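Long-range contacts in 6-pyruvoyl tetrahydrobiopterin synthase (Plasmodium vivax, PDB 3LX3), which is a zinc-binding member of the 6-pyruvoyl tetrahydropterin synthase family, six chains of which assemble and hold a pteridine ligand: residues F30-H36 and H48-V54; P92-D96 and I129-S133. One frame throughout, in Å; residues are numbered along the deposited sequence.

Interaction 1: F30-H36 and H48-V54; sequences FSFNCAH and HGHNYNV. With ZN (zinc ion), chain B.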
loop_
_atom_site.group_PDB
_atom_site.type_symbol
_atom_site.label_atom_id
_atom_site.label_comp_id
_atom_site.label_asym_id
_atom_site.label_seq_id
_atom_site.Cartn_x
_atom_site.Cartn_y
_atom_site.Cartn_z
ATOM N N PHE A 30 -3.865 7.673 12.319
ATOM C CA PHE A 30 -4.547 7.160 13.517
ATOM C C PHE A 30 -3.529 6.195 14.115
ATOM O O PHE A 30 -3.718 4.949 14.159
ATOM C CB PHE A 30 -5.825 6.389 13.194
ATOM C CG PHE A 30 -6.817 7.151 12.392
ATOM C CD1 PHE A 30 -6.698 8.526 12.217
ATOM C CD2 PHE A 30 -7.875 6.478 11.805
ATOM C CE1 PHE A 30 -7.616 9.212 11.463
ATOM C CE2 PHE A 30 -8.797 7.166 11.044
ATOM C CZ PHE A 30 -8.657 8.537 10.884
ATOM N N SER A 31 -2.444 6.794 14.554
ATOM C CA SER A 31 -1.270 6.063 15.017
ATOM C C SER A 31 -0.872 6.487 16.416
ATOM O O SER A 31 -1.069 7.652 16.814
ATOM C CB SER A 31 -0.078 6.299 14.084
ATOM O OG SER A 31 0.253 7.677 14.004
ATOM N N PHE A 32 -0.291 5.554 17.150
ATOM C CA PHE A 32 0.362 5.865 18.419
ATOM C C PHE A 32 1.664 5.105 18.454
ATOM O O PHE A 32 1.682 3.879 18.385
ATOM C CB PHE A 32 -0.500 5.636 19.681
ATOM C CG PHE A 32 -1.266 4.329 19.756
ATOM C CD1 PHE A 32 -0.838 3.301 20.599
ATOM C CD2 PHE A 32 -2.467 4.146 19.057
ATOM C CE1 PHE A 32 -1.608 2.143 20.737
ATOM C CE2 PHE A 32 -3.151 2.973 19.153
ATOM C CZ PHE A 32 -2.728 1.976 19.989
ATOM N N ASN A 33 2.760 5.852 18.492
ATOM C CA ASN A 33 4.066 5.287 18.451
ATOM C C ASN A 33 4.582 5.153 19.866
ATOM O O ASN A 33 4.835 6.150 20.549
ATOM C CB ASN A 33 4.947 6.215 17.626
ATOM C CG ASN A 33 4.440 6.381 16.169
ATOM O OD1 ASN A 33 3.527 5.689 15.701
ATOM N ND2 ASN A 33 4.985 7.380 15.497
ATOM N N CYS A 34 4.618 3.902 20.330
ATOM C CA CYS A 34 4.739 3.602 21.743
ATOM C C CYS A 34 5.745 2.496 22.016
ATOM O O CYS A 34 5.994 1.626 21.161
ATOM C CB CYS A 34 3.390 3.158 22.343
ATOM S SG CYS A 34 2.194 4.507 22.435
ATOM N N ALA A 35 6.275 2.514 23.239
ATOM C CA ALA A 35 7.081 1.434 23.746
ATOM C C ALA A 35 6.207 0.501 24.610
ATOM O O ALA A 35 5.229 0.936 25.220
ATOM C CB ALA A 35 8.239 1.993 24.580
ATOM N N HIS A 36 6.569 -0.784 24.663
ATOM C CA HIS A 36 5.855 -1.735 25.490
ATOM C C HIS A 36 6.710 -2.981 25.688
ATOM O O HIS A 36 7.723 -3.146 25.027
ATOM C CB HIS A 36 4.472 -2.069 24.884
ATOM C CG HIS A 36 4.453 -3.235 23.944
ATOM N ND1 HIS A 36 3.567 -4.281 24.111
ATOM C CD2 HIS A 36 5.146 -3.497 22.813
ATOM C CE1 HIS A 36 3.737 -5.146 23.121
ATOM N NE2 HIS A 36 4.702 -4.711 22.324
ATOM N N HIS A 48 10.583 -2.926 23.681
ATOM C CA HIS A 48 10.649 -2.521 22.286
ATOM C C HIS A 48 9.482 -1.570 22.010
ATOM O O HIS A 48 8.983 -0.948 22.924
ATOM C CB HIS A 48 10.657 -3.779 21.390
ATOM C CG HIS A 48 9.396 -4.567 21.485
ATOM N ND1 HIS A 48 9.085 -5.374 22.568
ATOM C CD2 HIS A 48 8.333 -4.611 20.668
ATOM C CE1 HIS A 48 7.872 -5.872 22.402
ATOM N NE2 HIS A 48 7.382 -5.431 21.243
ATOM N N GLY A 49 9.125 -1.389 20.748
ATOM C CA GLY A 49 8.030 -0.503 20.434
ATOM C C GLY A 49 7.519 -0.748 19.045
ATOM O O GLY A 49 8.006 -1.611 18.337
ATOM N N HIS A 50 6.483 0.023 18.718
ATOM C CA HIS A 50 5.678 -0.093 17.506
ATOM C C HIS A 50 5.068 1.238 17.119
ATOM O O HIS A 50 4.778 2.077 17.967
ATOM C CB HIS A 50 4.522 -1.034 17.758
ATOM C CG HIS A 50 4.925 -2.415 18.160
ATOM N ND1 HIS A 50 5.596 -3.270 17.311
ATOM C CD2 HIS A 50 4.771 -3.084 19.325
ATOM C CE1 HIS A 50 5.831 -4.403 17.943
ATOM N NE2 HIS A 50 5.336 -4.324 19.168
ATOM N N ASN A 51 4.786 1.376 15.825
ATOM C CA ASN A 51 3.848 2.338 15.322
ATOM C C ASN A 51 2.502 1.650 15.305
ATOM O O ASN A 51 2.141 0.982 14.340
ATOM C CB ASN A 51 4.227 2.739 13.909
ATOM C CG ASN A 51 5.610 3.313 13.789
ATOM O OD1 ASN A 51 6.045 4.093 14.635
ATOM N ND2 ASN A 51 6.341 2.906 12.736
ATOM N N TYR A 52 1.751 1.743 16.394
ATOM C CA TYR A 52 0.431 1.152 16.420
ATOM C C TYR A 52 -0.510 1.923 15.525
ATOM O O TYR A 52 -0.430 3.149 15.424
ATOM C CB TYR A 52 -0.144 1.180 17.824
ATOM C CG TYR A 52 0.460 0.213 18.843
ATOM C CD1 TYR A 52 -0.048 -1.058 19.005
ATOM C CD2 TYR A 52 1.540 0.573 19.635
ATOM C CE1 TYR A 52 0.447 -1.952 19.980
ATOM C CE2 TYR A 52 2.058 -0.309 20.567
ATOM C CZ TYR A 52 1.537 -1.566 20.733
ATOM O OH TYR A 52 2.111 -2.388 21.682
ATOM N N ASN A 53 -1.437 1.224 14.885
ATOM C CA ASN A 53 -2.435 1.860 14.043
ATOM C C ASN A 53 -3.850 1.390 14.416
ATOM O O ASN A 53 -4.033 0.239 14.787
ATOM C CB ASN A 53 -2.165 1.469 12.603
ATOM C CG ASN A 53 -3.016 2.225 11.660
ATOM O OD1 ASN A 53 -4.025 1.700 11.173
ATOM N ND2 ASN A 53 -2.696 3.478 11.473
ATOM N N VAL A 54 -4.831 2.295 14.331
ATOM C CA VAL A 54 -6.209 2.045 14.727
ATOM C C VAL A 54 -7.092 2.363 13.561
ATOM O O VAL A 54 -6.982 3.438 12.969
ATOM C CB VAL A 54 -6.655 3.027 15.869
ATOM C CG1 VAL A 54 -8.169 2.902 16.139
ATOM C CG2 VAL A 54 -5.883 2.772 17.092
HETATM ZN ZN ZN B . 5.397 -5.800 20.659
HETATM O O HOH W 1 5.148 -7.551 21.695
HETATM O O HOH W 2 5.916 -7.237 19.102
#
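F30-H36 and H48-V54 run antiparallel, 157° between their directions, in register from S31 opposite N53 to H36 opposite H48, with seven backbone hydrogen bonds from V54 N to F30 O at one end to H48 N to H36 O at the other. F32, C34, H36, H48, H50 and Y52 share one sheet face. F32 CG stands between its backbone N and carbonyl carbon (chi1 46°), which lays the ring over Y52 CB, 3.4 Å from the ring centroid, while CG2 of V54 meets the ring edge at CE2. The F32 and Y52 planes differ by only 7°, yet their centroids are 4.9 Å apart and offset, so the Y52 ring itself does not lie over F32. Farther along, Y52 turns its edge to the H36 ring and sets OH over that ring's centre, 3.4 Å from H36 CG; I137 of helix 134-149 also packs on Y52. T46 O holds H48 ND1 and N51 of the second subunit holds H50 ND1, which limits rotation of both rings. NE2 of H36, H48 and H50, from adjacent strands, each bind the zinc ion at 2.1 Å together with two waters, and E168 belongs to the same metal site.

Interaction 2: P92-D96 and I129-S133; sequences PMYSD and IKHSS. With XTN (2-amino-1,5-dihydropteridine-4,6-dione), chain C.
P92-D96 and I129-S133 meet as two loops, one following strand 89-92 and the other running from strand 124-127 to helix 134-149, so the contact continues the pairing of the two parallel strands into the loops that follow them. P92 begins a type I beta turn that closes at S95, and the turn wraps round the carbonyl of I129. Y94 N donates to I129 O at 3.0 Å. P92 CB also touches I129 CG1 at 3.8 Å; the rest of the I129 side chain leads off to I137 and Y140 of helix 134-149. The K130 chain passes alongside Y94, its CG 3.6 Å from Y94 O, and in one of its two conformers bends at its last two torsions (chi3 55°, chi4 47°), which brings NZ back toward D96. The salt bridge this gives to D96 OD1 is long, at 4.0 Å, and tentative. Two waters fill in the polar links. One accepts from S95 OG and donates to K130 O, 2.8 Å from each. The other donates to D96 OD1 at 2.6 Å and is hydrogen-bonded to H131 NE2 (2.8 Å), in the plane of the ring. E136 takes H131 ND1 and K130 N, tying the loop to the helix that S133 caps through its OG. S133 also lines the pocket of 2-amino-1,5-dihydropteridine-4,6-dione, its CA 3.5 Å from O4 of the ligand. Beside one direct hydrogen bond, the two waters supply much of the polar linkage, consistent with a contact partly open to solvent, while P92 and I129 supply its apolar part.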
loop_
_atom_site.group_PDB
_atom_site.type_symbol
_atom_site.label_atom_id
_atom_site.label_comp_id
_atom_site.label_asym_id
_atom_site.label_seq_id
_atom_site.Cartn_x
_atom_site.Cartn_y
_atom_site.Cartn_z
ATOM N N PRO A 92 0.688 -1.413 31.603
ATOM C CA PRO A 92 -0.530 -2.128 31.958
ATOM C C PRO A 92 -0.683 -2.216 33.432
ATOM O O PRO A 92 -0.079 -3.112 34.058
ATOM C CB PRO A 92 -0.299 -3.511 31.312
ATOM C CG PRO A 92 1.097 -3.689 31.259
ATOM C CD PRO A 92 1.751 -2.335 31.173
ATOM N N MET A 93 -1.568 -1.390 33.957
ATOM C CA MET A 93 -1.663 -1.157 35.398
ATOM C C MET A 93 -2.307 -2.339 36.175
ATOM O O MET A 93 -2.124 -2.431 37.417
ATOM C CB MET A 93 -2.282 0.236 35.633
ATOM C CG MET A 93 -3.739 0.285 35.344
ATOM S SD MET A 93 -4.606 1.899 34.995
ATOM C CE MET A 93 -5.127 2.343 36.664
ATOM N N TYR A 94 -2.954 -3.291 35.495
ATOM C CA TYR A 94 -3.530 -4.448 36.144
ATOM C C TYR A 94 -2.790 -5.784 35.944
ATOM O O TYR A 94 -3.330 -6.840 36.179
ATOM C CB TYR A 94 -4.957 -4.571 35.726
ATOM C CG TYR A 94 -5.863 -3.426 36.079
ATOM C CD1 TYR A 94 -5.656 -2.656 37.207
ATOM C CD2 TYR A 94 -6.949 -3.114 35.294
ATOM C CE1 TYR A 94 -6.571 -1.655 37.566
ATOM C CE2 TYR A 94 -7.827 -2.119 35.651
ATOM C CZ TYR A 94 -7.635 -1.376 36.764
ATOM O OH TYR A 94 -8.490 -0.383 37.172
ATOM N N SER A 95 -1.533 -5.728 35.562
ATOM C CA SER A 95 -0.768 -6.941 35.329
ATOM C C SER A 95 -0.548 -7.709 36.608
ATOM O O SER A 95 -0.121 -7.126 37.625
ATOM C CB SER A 95 0.609 -6.593 34.778
ATOM O OG SER A 95 1.370 -7.784 34.571
ATOM N N ASP A 96 -0.737 -9.017 36.526
ATOM C CA ASP A 96 -0.534 -9.877 37.668
ATOM C C ASP A 96 0.882 -10.415 37.742
ATOM O O ASP A 96 1.205 -11.153 38.684
ATOM C CB ASP A 96 -1.547 -11.034 37.651
ATOM C CG ASP A 96 -1.468 -11.908 36.397
ATOM O OD1 ASP A 96 -0.945 -11.498 35.340
ATOM O OD2 ASP A 96 -1.995 -13.043 36.473
ATOM N N ILE A 129 -5.454 -2.194 31.767
ATOM C CA ILE A 129 -5.342 -3.481 31.115
ATOM C C ILE A 129 -4.357 -4.360 31.886
ATOM O O ILE A 129 -3.526 -3.870 32.639
ATOM C CB ILE A 129 -4.924 -3.331 29.643
ATOM C CG1 ILE A 129 -3.562 -2.705 29.506
ATOM C CG2 ILE A 129 -6.027 -2.535 28.888
ATOM C CD1 ILE A 129 -3.066 -2.495 28.019
ATOM N N LYS A 130 -4.447 -5.669 31.668
ATOM C CA LYS A 130 -3.576 -6.628 32.318
ATOM C C LYS A 130 -2.284 -6.892 31.523
ATOM O O LYS A 130 -1.229 -7.159 32.113
ATOM C CB LYS A 130 -4.325 -7.938 32.560
ATOM C CG LYS A 130 -5.563 -7.797 33.463
ATOM C CD LYS A 130 -6.376 -9.070 33.478
ATOM C CE LYS A 130 -5.541 -10.286 33.882
ATOM N NZ LYS A 130 -4.673 -10.080 35.091
ATOM N N HIS A 131 -2.375 -6.822 30.191
ATOM C CA HIS A 131 -1.228 -7.072 29.288
ATOM C C HIS A 131 -1.283 -6.039 28.211
ATOM O O HIS A 131 -2.382 -5.713 27.731
ATOM C CB HIS A 131 -1.309 -8.449 28.617
ATOM C CG HIS A 131 -1.673 -9.555 29.568
ATOM N ND1 HIS A 131 -2.977 -9.895 29.795
ATOM C CD2 HIS A 131 -0.918 -10.352 30.360
ATOM C CE1 HIS A 131 -3.015 -10.898 30.665
ATOM N NE2 HIS A 131 -1.782 -11.181 31.045
ATOM N N SER A 132 -0.126 -5.553 27.763
ATOM C CA SER A 132 -0.104 -4.685 26.600
ATOM C C SER A 132 -0.156 -5.446 25.260
ATOM O O SER A 132 0.653 -5.211 24.339
ATOM C CB SER A 132 1.079 -3.714 26.676
ATOM O OG SER A 132 2.300 -4.424 26.779
ATOM N N SER A 133 -1.132 -6.360 25.185
ATOM C CA SER A 133 -1.372 -7.073 23.942
ATOM C C SER A 133 -2.238 -6.239 23.032
ATOM O O SER A 133 -2.987 -5.335 23.436
ATOM C CB SER A 133 -2.039 -8.409 24.217
ATOM O OG SER A 133 -3.349 -8.250 24.790
HETATM N N1 XTN C . 0.023 -12.497 19.852
HETATM C C2 XTN C . -1.178 -11.914 20.039
HETATM N N2 XTN C . -2.316 -12.618 19.893
HETATM N N3 XTN C . -1.262 -10.560 20.453
HETATM C C4 XTN C . -0.169 -9.793 20.595
HETATM O O4 XTN C . -0.312 -8.591 20.924
HETATM N N5 XTN C . 2.228 -9.719 20.485
HETATM C C6 XTN C . 3.424 -10.347 20.283
HETATM O O6 XTN C . 4.473 -9.711 20.412
HETATM C C7 XTN C . 3.453 -11.734 19.943
HETATM N N8 XTN C . 2.294 -12.383 19.815
HETATM C C4A XTN C . 1.059 -10.413 20.353
HETATM C C8A XTN C . 1.126 -11.759 19.994
HETATM O O HOH W 3 1.459 -7.785 31.811
HETATM O O HOH W 4 -0.691 -12.824 33.071
#

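Overall arrangement
Interaction 1 closes before interaction 2 opens along the chain, and their centres lie about 16 Å apart. The first joins neighbouring strands 20-40 and 48-61 of the large antiparallel sheet; the second joins loops at the ends of strands 89-92 and 124-127. They touch where S132 OG lies 3.0 Å from H36 ND1, a probable hydrogen bond that makes the loop of interaction 2 a second-shell support for a zinc ligand. Helix 134-149 packs on both contacts and starts beside S133. T134 and E135, at its start, bind the pteridine ligand together with I69 of the third subunit, so the loop connects metal site, ligand pocket and subunit interface.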